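Local coordinates for protein lectin (Pleurotus ostreatus, PDB 6T0Q) that probably binds galactose and N-acetylgalactosamine on glycans through calcium-dependent sites in its beta-sandwich, carbohydrate-binding-module-like domains, at residues R216-K220 with F320-L324; D239-L244 with I277-G283; W202-N206 with K311-T315; K227-A232 with N267-N273. All coordinates share one frame; numbering follows the deposited sequence.

Interaction 1: residues R216-K220 with F320-L324; sequences RAFRK and FQPPL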
loop_
_atom_site.group_PDB
_atom_site.type_symbol
_atom_site.label_atom_id
_atom_site.label_comp_id
_atom_site.label_asym_id
_atom_site.label_seq_id
_atom_site.Cartn_x
_atom_site.Cartn_y
_atom_site.Cartn_z
ATOM N N ARG A 216 -23.573 11.590 -3.446
ATOM C CA ARG A 216 -22.943 10.761 -2.430
ATOM C C ARG A 216 -21.626 10.238 -2.981
ATOM O O ARG A 216 -21.521 9.951 -4.175
ATOM C CB ARG A 216 -23.834 9.567 -2.041
ATOM C CG ARG A 216 -25.263 9.939 -1.632
ATOM C CD ARG A 216 -25.247 10.763 -0.349
ATOM N NE ARG A 216 -26.591 11.083 0.123
ATOM C CZ ARG A 216 -27.146 12.290 0.057
ATOM N NH1 ARG A 216 -26.472 13.313 -0.455
ATOM N NH2 ARG A 216 -28.374 12.476 0.523
ATOM N N ALA A 217 -20.629 10.085 -2.113
ATOM C CA ALA A 217 -19.331 9.591 -2.550
ATOM C C ALA A 217 -19.066 8.195 -2.003
ATOM O O ALA A 217 -19.560 7.822 -0.933
ATOM C CB ALA A 217 -18.197 10.532 -2.126
ATOM N N PHE A 218 -18.272 7.431 -2.762
ATOM C CA PHE A 218 -17.935 6.044 -2.460
ATOM C C PHE A 218 -16.471 5.810 -2.802
ATOM O O PHE A 218 -15.980 6.321 -3.811
ATOM C CB PHE A 218 -18.819 5.073 -3.258
ATOM C CG PHE A 218 -20.294 5.306 -3.058
ATOM C CD1 PHE A 218 -20.976 6.224 -3.840
ATOM C CD2 PHE A 218 -20.986 4.629 -2.065
ATOM C CE1 PHE A 218 -22.331 6.456 -3.649
ATOM C CE2 PHE A 218 -22.339 4.859 -1.857
ATOM C CZ PHE A 218 -23.016 5.771 -2.658
ATOM N N ARG A 219 -15.778 5.034 -1.963
ATOM C CA ARG A 219 -14.348 4.800 -2.125
ATOM C C ARG A 219 -14.010 3.338 -1.887
ATOM O O ARG A 219 -14.545 2.709 -0.969
ATOM C CB ARG A 219 -13.515 5.654 -1.155
ATOM C CG ARG A 219 -13.478 7.136 -1.475
ATOM C CD ARG A 219 -12.790 7.913 -0.348
ATOM N NE ARG A 219 -11.420 7.451 -0.107
ATOM C CZ ARG A 219 -10.349 7.915 -0.744
ATOM N NH1 ARG A 219 -10.476 8.859 -1.675
ATOM N NH2 ARG A 219 -9.147 7.434 -0.446
ATOM N N LYS A 220 -13.096 2.814 -2.698
ATOM C CA LYS A 220 -12.545 1.479 -2.502
ATOM C C LYS A 220 -11.073 1.498 -2.886
ATOM O O LYS A 220 -10.719 1.958 -3.976
ATOM C CB LYS A 220 -13.301 0.432 -3.330
ATOM C CG LYS A 220 -12.714 -0.981 -3.259
ATOM C CD LYS A 220 -12.995 -1.654 -1.914
ATOM C CE LYS A 220 -12.421 -3.068 -1.909
ATOM N NZ LYS A 220 -12.620 -3.736 -0.606
ATOM N N PHE A 320 -12.520 14.372 -2.085
ATOM C CA PHE A 320 -13.015 13.030 -1.798
ATOM C C PHE A 320 -12.374 11.966 -2.683
ATOM O O PHE A 320 -12.380 10.787 -2.311
ATOM C CB PHE A 320 -14.537 12.970 -1.988
ATOM C CG PHE A 320 -14.954 13.026 -3.433
ATOM C CD1 PHE A 320 -15.029 14.240 -4.100
ATOM C CD2 PHE A 320 -15.226 11.862 -4.138
ATOM C CE1 PHE A 320 -15.395 14.297 -5.434
ATOM C CE2 PHE A 320 -15.579 11.910 -5.481
ATOM C CZ PHE A 320 -15.669 13.132 -6.127
ATOM N N GLN A 321 -11.845 12.345 -3.851
ATOM C CA GLN A 321 -11.294 11.379 -4.797
ATOM C C GLN A 321 -9.784 11.117 -4.696
ATOM O O GLN A 321 -9.326 10.134 -5.298
ATOM C CB GLN A 321 -11.654 11.799 -6.233
ATOM C CG GLN A 321 -10.900 12.999 -6.826
ATOM C CD GLN A 321 -11.517 14.342 -6.473
ATOM O OE1 GLN A 321 -11.804 14.630 -5.310
ATOM N NE2 GLN A 321 -11.725 15.174 -7.487
ATOM N N PRO A 322 -8.972 11.948 -4.030
ATOM C CA PRO A 322 -7.555 11.615 -3.866
ATOM C C PRO A 322 -7.340 10.317 -3.115
ATOM O O PRO A 322 -8.129 9.947 -2.227
ATOM C CB PRO A 322 -7.005 12.815 -3.082
ATOM C CG PRO A 322 -7.646 13.942 -3.751
ATOM C CD PRO A 322 -9.074 13.423 -4.111
ATOM N N PRO A 323 -6.224 9.633 -3.386
ATOM C CA PRO A 323 -6.036 8.275 -2.849
ATOM C C PRO A 323 -5.795 8.200 -1.350
ATOM O O PRO A 323 -6.264 7.240 -0.721
ATOM C CB PRO A 323 -4.820 7.756 -3.631
ATOM C CG PRO A 323 -4.136 8.991 -4.160
ATOM C CD PRO A 323 -5.240 9.961 -4.433
ATOM N N LEU A 324 -5.077 9.155 -0.750
ATOM C CA LEU A 324 -4.630 9.008 0.633
ATOM C C LEU A 324 -5.395 9.882 1.625
ATOM O O LEU A 324 -4.832 10.308 2.639
ATOM C CB LEU A 324 -3.136 9.298 0.753
ATOM C CG LEU A 324 -2.162 8.338 0.079
ATOM C CD1 LEU A 324 -0.744 8.642 0.556
ATOM C CD2 LEU A 324 -2.518 6.895 0.364
#

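Interaction 2: residues D239-L244 with I277-G283; sequences DDRYTL and INATNGG. With CA (calcium ion), chain G; NAG (2-acetamido-2-deoxy-beta-D-glucopyranose), chain B.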
loop_
_atom_site.group_PDB
_atom_site.type_symbol
_atom_site.label_atom_id
_atom_site.label_comp_id
_atom_site.label_asym_id
_atom_site.label_seq_id
_atom_site.Cartn_x
_atom_site.Cartn_y
_atom_site.Cartn_z
ATOM N N ASP A 239 -28.063 4.864 -10.730
ATOM C CA ASP A 239 -29.331 5.587 -10.725
ATOM C C ASP A 239 -29.163 6.726 -9.722
ATOM O O ASP A 239 -29.161 6.478 -8.512
ATOM C CB ASP A 239 -30.468 4.643 -10.316
ATOM C CG ASP A 239 -31.852 5.286 -10.412
ATOM O OD1 ASP A 239 -31.952 6.516 -10.591
ATOM O OD2 ASP A 239 -32.849 4.539 -10.321
ATOM N N ASP A 240 -29.025 7.970 -10.194
ATOM C CA ASP A 240 -29.245 8.439 -11.569
ATOM C C ASP A 240 -28.003 8.591 -12.444
ATOM O O ASP A 240 -28.098 8.513 -13.666
ATOM C CB ASP A 240 -29.936 9.811 -11.526
ATOM C CG ASP A 240 -31.432 9.704 -11.395
ATOM O OD1 ASP A 240 -32.086 9.396 -12.413
ATOM O OD2 ASP A 240 -31.948 9.903 -10.275
ATOM N N ARG A 241 -26.856 8.878 -11.830
ATOM C CA ARG A 241 -25.652 9.205 -12.588
ATOM C C ARG A 241 -24.447 9.046 -11.671
ATOM O O ARG A 241 -24.586 8.948 -10.452
ATOM C CB ARG A 241 -25.718 10.634 -13.149
ATOM C CG ARG A 241 -25.825 11.707 -12.058
ATOM C CD ARG A 241 -25.741 13.129 -12.624
ATOM N NE ARG A 241 -26.780 13.385 -13.619
ATOM C CZ ARG A 241 -26.557 13.526 -14.925
ATOM N NH1 ARG A 241 -25.321 13.448 -15.408
ATOM N NH2 ARG A 241 -27.573 13.747 -15.753
ATOM N N TYR A 242 -23.255 9.050 -12.272
ATOM C CA TYR A 242 -22.020 8.872 -11.513
ATOM C C TYR A 242 -20.889 9.584 -12.235
ATOM O O TYR A 242 -20.940 9.808 -13.446
ATOM C CB TYR A 242 -21.641 7.387 -11.352
ATOM C CG TYR A 242 -21.168 6.816 -12.668
ATOM C CD1 TYR A 242 -19.833 6.883 -13.044
ATOM C CD2 TYR A 242 -22.075 6.269 -13.569
ATOM C CE1 TYR A 242 -19.407 6.409 -14.277
ATOM C CE2 TYR A 242 -21.660 5.777 -14.801
ATOM C CZ TYR A 242 -20.326 5.854 -15.146
ATOM O OH TYR A 242 -19.905 5.386 -16.369
ATOM N N THR A 243 -19.844 9.898 -11.477
ATOM C CA THR A 243 -18.533 10.200 -12.027
ATOM C C THR A 243 -17.525 9.296 -11.334
ATOM O O THR A 243 -17.562 9.147 -10.107
ATOM C CB THR A 243 -18.153 11.675 -11.843
ATOM O OG1 THR A 243 -19.111 12.494 -12.521
ATOM C CG2 THR A 243 -16.778 11.944 -12.439
ATOM N N LEU A 244 -16.632 8.702 -12.117
ATOM C CA LEU A 244 -15.690 7.700 -11.643
ATOM C C LEU A 244 -14.278 8.257 -11.713
ATOM O O LEU A 244 -13.898 8.847 -12.731
ATOM C CB LEU A 244 -15.781 6.432 -12.487
ATOM C CG LEU A 244 -14.711 5.367 -12.234
ATOM C CD1 LEU A 244 -14.914 4.726 -10.855
ATOM C CD2 LEU A 244 -14.760 4.324 -13.346
ATOM N N ILE A 277 -16.128 7.236 -6.451
ATOM C CA ILE A 277 -17.338 7.484 -7.219
ATOM C C ILE A 277 -18.105 8.620 -6.560
ATOM O O ILE A 277 -18.329 8.600 -5.346
ATOM C CB ILE A 277 -18.234 6.232 -7.302
ATOM C CG1 ILE A 277 -17.486 5.030 -7.886
ATOM C CG2 ILE A 277 -19.479 6.529 -8.123
ATOM C CD1 ILE A 277 -18.299 3.720 -7.754
ATOM N N ASN A 278 -18.500 9.603 -7.350
ATOM C CA ASN A 278 -19.522 10.562 -6.950
ATOM C C ASN A 278 -20.792 10.192 -7.715
ATOM O O ASN A 278 -20.867 10.377 -8.932
ATOM C CB ASN A 278 -19.059 11.992 -7.231
ATOM C CG ASN A 278 -20.192 13.017 -7.147
ATOM O OD1 ASN A 278 -21.282 12.730 -6.670
ATOM N ND2 ASN A 278 -19.919 14.230 -7.611
ATOM N N ALA A 279 -21.782 9.652 -7.011
ATOM C CA ALA A 279 -23.038 9.251 -7.630
ATOM C C ALA A 279 -24.149 10.157 -7.125
ATOM O O ALA A 279 -24.157 10.540 -5.953
ATOM C CB ALA A 279 -23.364 7.782 -7.334
ATOM N N THR A 280 -25.081 10.505 -8.009
ATOM C CA THR A 280 -26.102 11.502 -7.706
ATOM C C THR A 280 -27.494 10.936 -7.930
ATOM O O THR A 280 -27.755 10.274 -8.941
ATOM C CB THR A 280 -25.911 12.759 -8.561
ATOM O OG1 THR A 280 -24.623 13.324 -8.284
ATOM C CG2 THR A 280 -27.002 13.803 -8.260
ATOM N N ASN A 281 -28.381 11.197 -6.977
ATOM C CA ASN A 281 -29.777 10.811 -7.077
ATOM C C ASN A 281 -30.614 12.043 -7.397
ATOM O O ASN A 281 -30.612 13.013 -6.632
ATOM C CB ASN A 281 -30.280 10.175 -5.785
ATOM C CG ASN A 281 -31.734 9.746 -5.890
ATOM O OD1 ASN A 281 -32.216 9.427 -6.981
ATOM N ND2 ASN A 281 -32.442 9.746 -4.763
ATOM N N GLY A 282 -31.334 11.994 -8.517
ATOM C CA GLY A 282 -32.282 13.040 -8.841
ATOM C C GLY A 282 -33.610 12.927 -8.128
ATOM O O GLY A 282 -34.434 13.840 -8.240
ATOM N N GLY A 283 -33.825 11.843 -7.399
ATOM C CA GLY A 283 -35.068 11.613 -6.683
ATOM C C GLY A 283 -35.522 10.182 -6.887
ATOM O O GLY A 283 -35.345 9.597 -7.956
HETATM CA CA CA G . -33.179 8.035 -8.923
HETATM C C1 NAG B . -20.910 15.269 -7.634
HETATM C C2 NAG B . -20.316 16.654 -7.437
HETATM C C3 NAG B . -21.390 17.707 -7.634
HETATM C C4 NAG B . -21.981 17.589 -9.031
HETATM C C5 NAG B . -22.469 16.167 -9.323
HETATM C C6 NAG B . -22.710 15.951 -10.800
HETATM C C7 NAG B . -18.374 16.995 -5.987
HETATM C C8 NAG B . -17.881 17.138 -4.579
HETATM N N2 NAG B . -19.688 16.798 -6.133
HETATM O O3 NAG B . -20.810 18.994 -7.461
HETATM O O4 NAG B . -22.974 18.529 -8.894
HETATM O O5 NAG B . -21.495 15.177 -8.945
HETATM O O6 NAG B . -24.066 15.628 -11.067
HETATM O O7 NAG B . -17.614 17.050 -6.953
HETATM O O HOH W 1 -34.570 11.108 -10.819
#

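Interaction 3: residues W202-N206 with K311-T315; sequences WTSDN and KAIQT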
loop_
_atom_site.group_PDB
_atom_site.type_symbol
_atom_site.label_atom_id
_atom_site.label_comp_id
_atom_site.label_asym_id
_atom_site.label_seq_id
_atom_site.Cartn_x
_atom_site.Cartn_y
_atom_site.Cartn_z
ATOM N N TRP A 202 -25.472 2.235 -1.722
ATOM C CA TRP A 202 -25.710 3.661 -1.528
ATOM C C TRP A 202 -25.283 4.005 -0.106
ATOM O O TRP A 202 -24.788 3.147 0.633
ATOM C CB TRP A 202 -27.178 4.025 -1.786
ATOM C CG TRP A 202 -27.395 5.471 -2.171
ATOM C CD1 TRP A 202 -27.973 6.456 -1.401
ATOM C CD2 TRP A 202 -27.044 6.093 -3.418
ATOM N NE1 TRP A 202 -28.008 7.639 -2.102
ATOM C CE2 TRP A 202 -27.438 7.446 -3.337
ATOM C CE3 TRP A 202 -26.439 5.631 -4.599
ATOM C CZ2 TRP A 202 -27.244 8.344 -4.389
ATOM C CZ3 TRP A 202 -26.246 6.522 -5.640
ATOM C CH2 TRP A 202 -26.653 7.864 -5.530
ATOM N N THR A 203 -25.452 5.272 0.268
ATOM C CA THR A 203 -25.324 5.617 1.677
ATOM C C THR A 203 -26.552 5.117 2.435
ATOM O O THR A 203 -27.574 4.744 1.847
ATOM C CB THR A 203 -25.148 7.125 1.861
ATOM O OG1 THR A 203 -25.952 7.823 0.902
ATOM C CG2 THR A 203 -23.690 7.519 1.677
ATOM N N SER A 204 -26.449 5.116 3.763
ATOM C CA SER A 204 -27.464 4.474 4.587
ATOM C C SER A 204 -28.737 5.305 4.744
ATOM O O SER A 204 -29.662 4.847 5.420
ATOM C CB SER A 204 -26.878 4.128 5.962
ATOM O OG SER A 204 -26.378 5.286 6.601
ATOM N N ASP A 205 -28.821 6.494 4.134
ATOM C CA ASP A 205 -30.093 7.207 4.034
ATOM C C ASP A 205 -30.999 6.635 2.949
ATOM O O ASP A 205 -32.109 7.135 2.757
ATOM C CB ASP A 205 -29.860 8.704 3.779
ATOM C CG ASP A 205 -29.000 8.973 2.546
ATOM O OD1 ASP A 205 -28.487 8.009 1.932
ATOM O OD2 ASP A 205 -28.834 10.157 2.185
ATOM N N ASN A 206 -30.547 5.616 2.222
ATOM C CA ASN A 206 -31.377 4.917 1.242
ATOM C C ASN A 206 -32.201 3.886 2.006
ATOM O O ASN A 206 -31.691 2.829 2.389
ATOM C CB ASN A 206 -30.493 4.267 0.177
ATOM C CG ASN A 206 -31.272 3.760 -1.025
ATOM O OD1 ASN A 206 -32.381 3.261 -0.890
ATOM N ND2 ASN A 206 -30.675 3.873 -2.218
ATOM N N LYS A 311 -16.317 2.342 1.345
ATOM C CA LYS A 311 -16.658 3.442 2.239
ATOM C C LYS A 311 -17.549 4.439 1.508
ATOM O O LYS A 311 -17.461 4.595 0.290
ATOM C CB LYS A 311 -15.401 4.148 2.756
ATOM C CG LYS A 311 -14.448 3.239 3.523
ATOM C CD LYS A 311 -15.204 2.388 4.521
ATOM C CE LYS A 311 -14.789 2.672 5.949
ATOM N NZ LYS A 311 -15.626 1.871 6.888
ATOM N N ALA A 312 -18.406 5.120 2.267
ATOM C CA ALA A 312 -19.416 6.006 1.705
ATOM C C ALA A 312 -19.613 7.201 2.631
ATOM O O ALA A 312 -19.384 7.103 3.837
ATOM C CB ALA A 312 -20.750 5.266 1.509
ATOM N N ILE A 313 -20.054 8.326 2.069
ATOM C CA ILE A 313 -20.307 9.522 2.873
ATOM C C ILE A 313 -21.412 10.336 2.209
ATOM O O ILE A 313 -21.509 10.383 0.981
ATOM C CB ILE A 313 -19.011 10.347 3.074
ATOM C CG1 ILE A 313 -19.142 11.262 4.296
ATOM C CG2 ILE A 313 -18.664 11.149 1.824
ATOM C CD1 ILE A 313 -17.841 11.944 4.688
ATOM N N GLN A 314 -22.249 10.985 3.027
ATOM C CA GLN A 314 -23.428 11.664 2.492
ATOM C C GLN A 314 -23.156 13.107 2.085
ATOM O O GLN A 314 -23.743 13.591 1.111
ATOM C CB GLN A 314 -24.577 11.618 3.509
ATOM C CG GLN A 314 -25.040 10.198 3.791
ATOM C CD GLN A 314 -26.161 10.119 4.804
ATOM O OE1 GLN A 314 -26.964 11.046 4.934
ATOM N NE2 GLN A 314 -26.221 9.004 5.530
ATOM N N THR A 315 -22.308 13.815 2.824
ATOM C CA THR A 315 -21.839 15.138 2.425
ATOM C C THR A 315 -20.430 14.957 1.880
ATOM O O THR A 315 -19.507 14.609 2.623
ATOM C CB THR A 315 -21.850 16.125 3.592
ATOM O OG1 THR A 315 -23.193 16.320 4.051
ATOM C CG2 THR A 315 -21.271 17.466 3.150
#

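Interaction 4: residues K227-A232 with N267-N273; sequences KVAVCA and NLHPTFN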
loop_
_atom_site.group_PDB
_atom_site.type_symbol
_atom_site.label_atom_id
_atom_site.label_comp_id
_atom_site.label_asym_id
_atom_site.label_seq_id
_atom_site.Cartn_x
_atom_site.Cartn_y
_atom_site.Cartn_z
ATOM N N LYS A 227 2.510 -7.510 -4.628
ATOM C CA LYS A 227 2.281 -7.820 -6.037
ATOM C C LYS A 227 2.478 -6.557 -6.867
ATOM O O LYS A 227 2.724 -5.475 -6.334
ATOM C CB LYS A 227 0.871 -8.397 -6.251
ATOM C CG LYS A 227 0.581 -9.650 -5.426
ATOM C CD LYS A 227 -0.869 -10.117 -5.567
ATOM C CE LYS A 227 -1.076 -10.927 -6.831
ATOM N NZ LYS A 227 -2.468 -11.480 -6.884
ATOM N N VAL A 228 2.346 -6.700 -8.186
ATOM C CA VAL A 228 2.516 -5.594 -9.126
ATOM C C VAL A 228 1.259 -5.551 -9.987
ATOM O O VAL A 228 1.062 -6.418 -10.849
ATOM C CB VAL A 228 3.777 -5.747 -9.994
ATOM C CG1 VAL A 228 3.823 -4.674 -11.073
ATOM C CG2 VAL A 228 5.053 -5.682 -9.120
ATOM N N ALA A 229 0.399 -4.566 -9.734
ATOM C CA ALA A 229 -0.819 -4.382 -10.503
ATOM C C ALA A 229 -0.495 -3.716 -11.830
ATOM O O ALA A 229 0.456 -2.937 -11.937
ATOM C CB ALA A 229 -1.819 -3.530 -9.723
ATOM N N VAL A 230 -1.295 -4.026 -12.849
ATOM C CA VAL A 230 -0.979 -3.598 -14.208
ATOM C C VAL A 230 -2.130 -2.807 -14.826
ATOM O O VAL A 230 -2.003 -1.597 -15.053
ATOM C CB VAL A 230 -0.609 -4.812 -15.078
ATOM C CG1 VAL A 230 -0.356 -4.377 -16.516
ATOM C CG2 VAL A 230 0.638 -5.513 -14.505
ATOM N N CYS A 231 -3.262 -3.477 -15.099
ATOM C CA CYS A 231 -4.412 -2.871 -15.767
ATOM C C CYS A 231 -5.661 -3.164 -14.949
ATOM O O CYS A 231 -5.729 -4.179 -14.250
ATOM C CB CYS A 231 -4.624 -3.427 -17.233
ATOM S SG CYS A 231 -3.313 -2.961 -18.476
ATOM N N ALA A 232 -6.654 -2.273 -15.039
ATOM C CA ALA A 232 -7.979 -2.561 -14.508
ATOM C C ALA A 232 -9.020 -2.338 -15.591
ATOM O O ALA A 232 -8.873 -1.465 -16.455
ATOM C CB ALA A 232 -8.331 -1.705 -13.290
ATOM N N ASN A 267 -2.848 2.164 -16.736
ATOM C CA ASN A 267 -1.701 2.786 -16.085
ATOM C C ASN A 267 -1.880 2.798 -14.572
ATOM O O ASN A 267 -1.652 3.810 -13.910
ATOM C CB ASN A 267 -1.507 4.207 -16.608
ATOM C CG ASN A 267 -2.701 5.101 -16.313
ATOM O OD1 ASN A 267 -3.830 4.625 -16.176
ATOM N ND2 ASN A 267 -2.456 6.402 -16.200
ATOM N N LEU A 268 -2.297 1.664 -14.004
ATOM C CA LEU A 268 -2.424 1.553 -12.554
ATOM C C LEU A 268 -1.090 1.827 -11.863
ATOM O O LEU A 268 -0.016 1.601 -12.423
ATOM C CB LEU A 268 -2.903 0.158 -12.164
ATOM C CG LEU A 268 -4.315 -0.272 -12.545
ATOM C CD1 LEU A 268 -4.534 -1.702 -12.077
ATOM C CD2 LEU A 268 -5.312 0.672 -11.889
ATOM N N HIS A 269 -1.168 2.334 -10.635
ATOM C CA HIS A 269 -0.015 2.298 -9.752
ATOM C C HIS A 269 0.299 0.836 -9.432
ATOM O O HIS A 269 -0.612 0.010 -9.347
ATOM C CB HIS A 269 -0.300 3.074 -8.465
ATOM C CG HIS A 269 0.882 3.206 -7.555
ATOM N ND1 HIS A 269 1.175 2.280 -6.576
ATOM C CD2 HIS A 269 1.848 4.157 -7.477
ATOM C CE1 HIS A 269 2.270 2.654 -5.931
ATOM N NE2 HIS A 269 2.699 3.788 -6.461
ATOM N N PRO A 270 1.579 0.482 -9.282
ATOM C CA PRO A 270 1.916 -0.941 -9.111
ATOM C C PRO A 270 1.407 -1.565 -7.820
ATOM O O PRO A 270 1.232 -2.791 -7.785
ATOM C CB PRO A 270 3.456 -0.953 -9.174
ATOM C CG PRO A 270 3.871 0.453 -8.968
ATOM C CD PRO A 270 2.777 1.306 -9.516
ATOM N N THR A 271 1.173 -0.792 -6.752
ATOM C CA THR A 271 0.792 -1.400 -5.478
ATOM C C THR A 271 -0.437 -0.803 -4.799
ATOM O O THR A 271 -1.027 -1.487 -3.955
ATOM C CB THR A 271 1.961 -1.349 -4.480
ATOM O OG1 THR A 271 2.372 0.011 -4.277
ATOM C CG2 THR A 271 3.136 -2.179 -4.988
ATOM N N PHE A 272 -0.857 0.419 -5.127
ATOM C CA PHE A 272 -1.905 1.088 -4.362
ATOM C C PHE A 272 -2.801 1.849 -5.327
ATOM O O PHE A 272 -2.336 2.778 -5.993
ATOM C CB PHE A 272 -1.278 2.037 -3.317
ATOM C CG PHE A 272 -2.259 2.640 -2.328
ATOM C CD1 PHE A 272 -3.111 3.674 -2.699
ATOM C CD2 PHE A 272 -2.280 2.208 -1.005
ATOM C CE1 PHE A 272 -3.998 4.241 -1.773
ATOM C CE2 PHE A 272 -3.151 2.770 -0.077
ATOM C CZ PHE A 272 -4.013 3.789 -0.462
ATOM N N ASN A 273 -4.085 1.481 -5.387
ATOM C CA ASN A 273 -5.034 2.132 -6.285
ATOM C C ASN A 273 -6.364 2.356 -5.587
ATOM O O ASN A 273 -6.913 1.428 -4.985
ATOM C CB ASN A 273 -5.243 1.299 -7.557
ATOM C CG ASN A 273 -3.993 1.231 -8.396
ATOM O OD1 ASN A 273 -3.685 2.162 -9.136
ATOM N ND2 ASN A 273 -3.246 0.144 -8.261
#

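Interaction 1: residues R216-K220 with F320-L324
Arg-219 reaches from strand 214-222 into the loop 320-324 and gathers three backbone carbonyls along the edge of its guanidinium. NH1 takes two of them, donating to Phe-320 O at 2.8 Å and to Pro-322 O at 2.6 Å. The neighbouring NH2 donates to Pro-323 O at 2.9 Å and makes a weak second bond back to Pro-322 O, which therefore receives from both terminal nitrogens. All three oxygens lie close to the guanidinium plane, with Pro-323 O exactly in it, yet the plane of the Pro-323 carbonyl is turned well away, its donor standing 62° above. A bend about CG-CD (chi3 58°) turns the edge of the guanidinium to the loop. NE is held separately by a salt bridge to Glu-327, so the guanidinium is fixed on several sides, which should restrict its rotation; the carboxylate would also offset its charge.

Strand 214-222 belongs to the antiparallel sheet of the C-terminal half of this lectin, and 320-324 is part of the long connection between strands 311-313 and 331-338 of the same sheet. Arg-219 carries all the hydrogen bonds between that irregular, proline-containing loop and residues 216-220 of the strand.

Apolar packing sits beside this polar grip. Ala-217 CB lies 3.8 Å from Phe-320 CD2. Beyond the pair, the Phe-320 ring meets Tyr-245 edge-to-face and touches a bound N-acetylglucosamine, while Pro-323 packs on Leu-324 of the second subunit.

Interaction 2: residues D239-L244 with I277-G283
The backbones of Arg-241 to Leu-244 and Ile-277 to Asn-281 pair as antiparallel strands. Thr-243 and Asn-278 form a hydrogen-bonded pair through both their N-H and C=O groups, and Thr-280 N donates to Arg-241 O at 2.9 Å. At the loop end Asp-240 N and, weakly, Arg-241 N both turn to Thr-280 O, a classic beta bulge that follows the cis peptide before Asp-240.

Calcium collects the ends of both segments: Asp-239 OD1, Asp-240 OD2 and Asn-281 OD1 each stand 2.6 Å from the ion, with Gly-283 O at 2.8 Å and Pro-285 O completing the set. Trp-344 NE1 bonds Asp-239 OD2, positioning that carboxylate. Asp-240 OD2 also accepts from Gly-282 N at 2.8 Å, from the anti side, tilted 34° out of the carboxylate plane. Asn-281 OD1 receives Gly-283 N in an Asx turn, which accompanies the glycine carbonyl's approach to the metal.

On one face of the sheet Tyr-242 CB meets Ile-277 CG2, and Leu-244 CD1 lies against Ile-277 CG1. The other face carries sugar: Asn-278 ND2 is bonded covalently to C1 of N-acetylglucosamine, and Arg-241 runs alongside Thr-280, its CD 3.4 Å from the sugar O6.

Gly-283 also belongs to the N-acetylgalactosamine-binding site, consistent with calcium-dependent sugar binding at this bulged strand end of a beta-sandwich carbohydrate-binding domain.

Interaction 3: residues W202-N206 with K311-T315
Thr-203, Asp-205 and Gln-314 make this a packing contact without hydrogen bonds across it, where the turn after edge strand 199-202 leans on the C-terminal end of the inner strand 311-313. Thr-203 and Gln-314 carry it between them. Thr-203 CG2 lies 3.7 Å from Ala-312 CB and equally near the Ile-313 carbonyl carbon, while Thr-203 CB meets Gln-314 CG at 3.6 Å.

Gln-314 stays extended beyond CG (chi2 179°), which carries its amide over the turn. There it stacks on the carboxylate of Asp-205, the two planes 25° apart. Asp-205 OD2 and Gln-314 OE1, two acceptors, are 3.4 Å apart without bonding; the OD2 charge is instead met by a salt bridge to Arg-216. The other carboxylate oxygen, OD1, accepts from Thr-203 OG1 at 2.7 Å and so fixes the threonine with CG2 facing the strand. Ser-204 OG, the nearest turn hydroxyl to Gln-314 NE2, bonds Glu-331.

Asn-206 N donates to Thr-203 O, closing a type I beta turn. Held also by its threonine-aspartate bond, this turn begins the connection from strand 199-202 to strand 214-222 in an antiparallel sheet of the beta-sandwich.

Interaction 4: residues K227-A232 with N267-N273
Leu-268 puts its side chain over the backbone of strand 229-239. Its CG stands anti to its own carbonyl carbon (chi1 -67°) and the chain then runs on extended, setting CD1 down on the peptide between Cys-231 and Ala-232, 3.4 Å from Cys-231 C. The same methyl meets the CB atoms of Ala-229 and Ala-232, each at 4.0 Å, while CB of the leucine comes to 3.5 Å from Val-230 O. That carbonyl also accepts a long, weak bond from Leu-268 N.

The firm polar link is one residue earlier in the strand and two later in the loop. Ala-229 N donates to Pro-270 O at 2.8 Å, nearly straight at 170°, and the alanine methyl lies near the carbonyl oxygens of His-269 and Pro-270. Val-228 has CG1 anti to its backbone N (chi1 173°), which brings that methyl to the proline CB. Thr-271 CG2 rests against Lys-227 O.

Here the loop between strands 261-265 and 273-281 lies across the start of strand 229-239, linking two sheets of the C-terminal beta-sandwich; Cys-231 is also disulfide-bonded to Cys-69 of the N-terminal half.

The loop keeps its shape through its own side chains. The Asn-273 amide pairs with the backbone of His-269 both ways, OD1 accepting from His-269 N in the carbonyl plane and ND2 donating to His-269 O at 2.9 Å; OD1 also accepts from Asn-247 ND2. On the histidine ring, ND1 accepts from both Thr-271 N and Phe-272 N, which fits a ring unprotonated at that nitrogen. Phe-272 points away from the strand, and its ring meets Phe-272 of the second subunit.

Overall arrangement
Interactions 1, 2 and 3 share one antiparallel sheet: strand 214-222 lies between 273-281 and 311-313, so interaction 1 touches both others, through Arg-216 N to Ala-279 O and the salt bridge of Arg-216 to Asp-205. Trp-202 of interaction 3 packs on Ala-279 and Asn-281 of interaction 2. Interaction 2 is the buried one, with regular strand pairing and a metal; the other three are partly buried and involve loops. One arginine meeting three carbonyls holds interaction 1, stacking and apolar touch interaction 3, backbone bonds and a leucine interaction 4. Interaction 4, about 26 Å from interaction 2 between centres, joins interaction 1 where Leu-324 meets Phe-272, beside the second subunit.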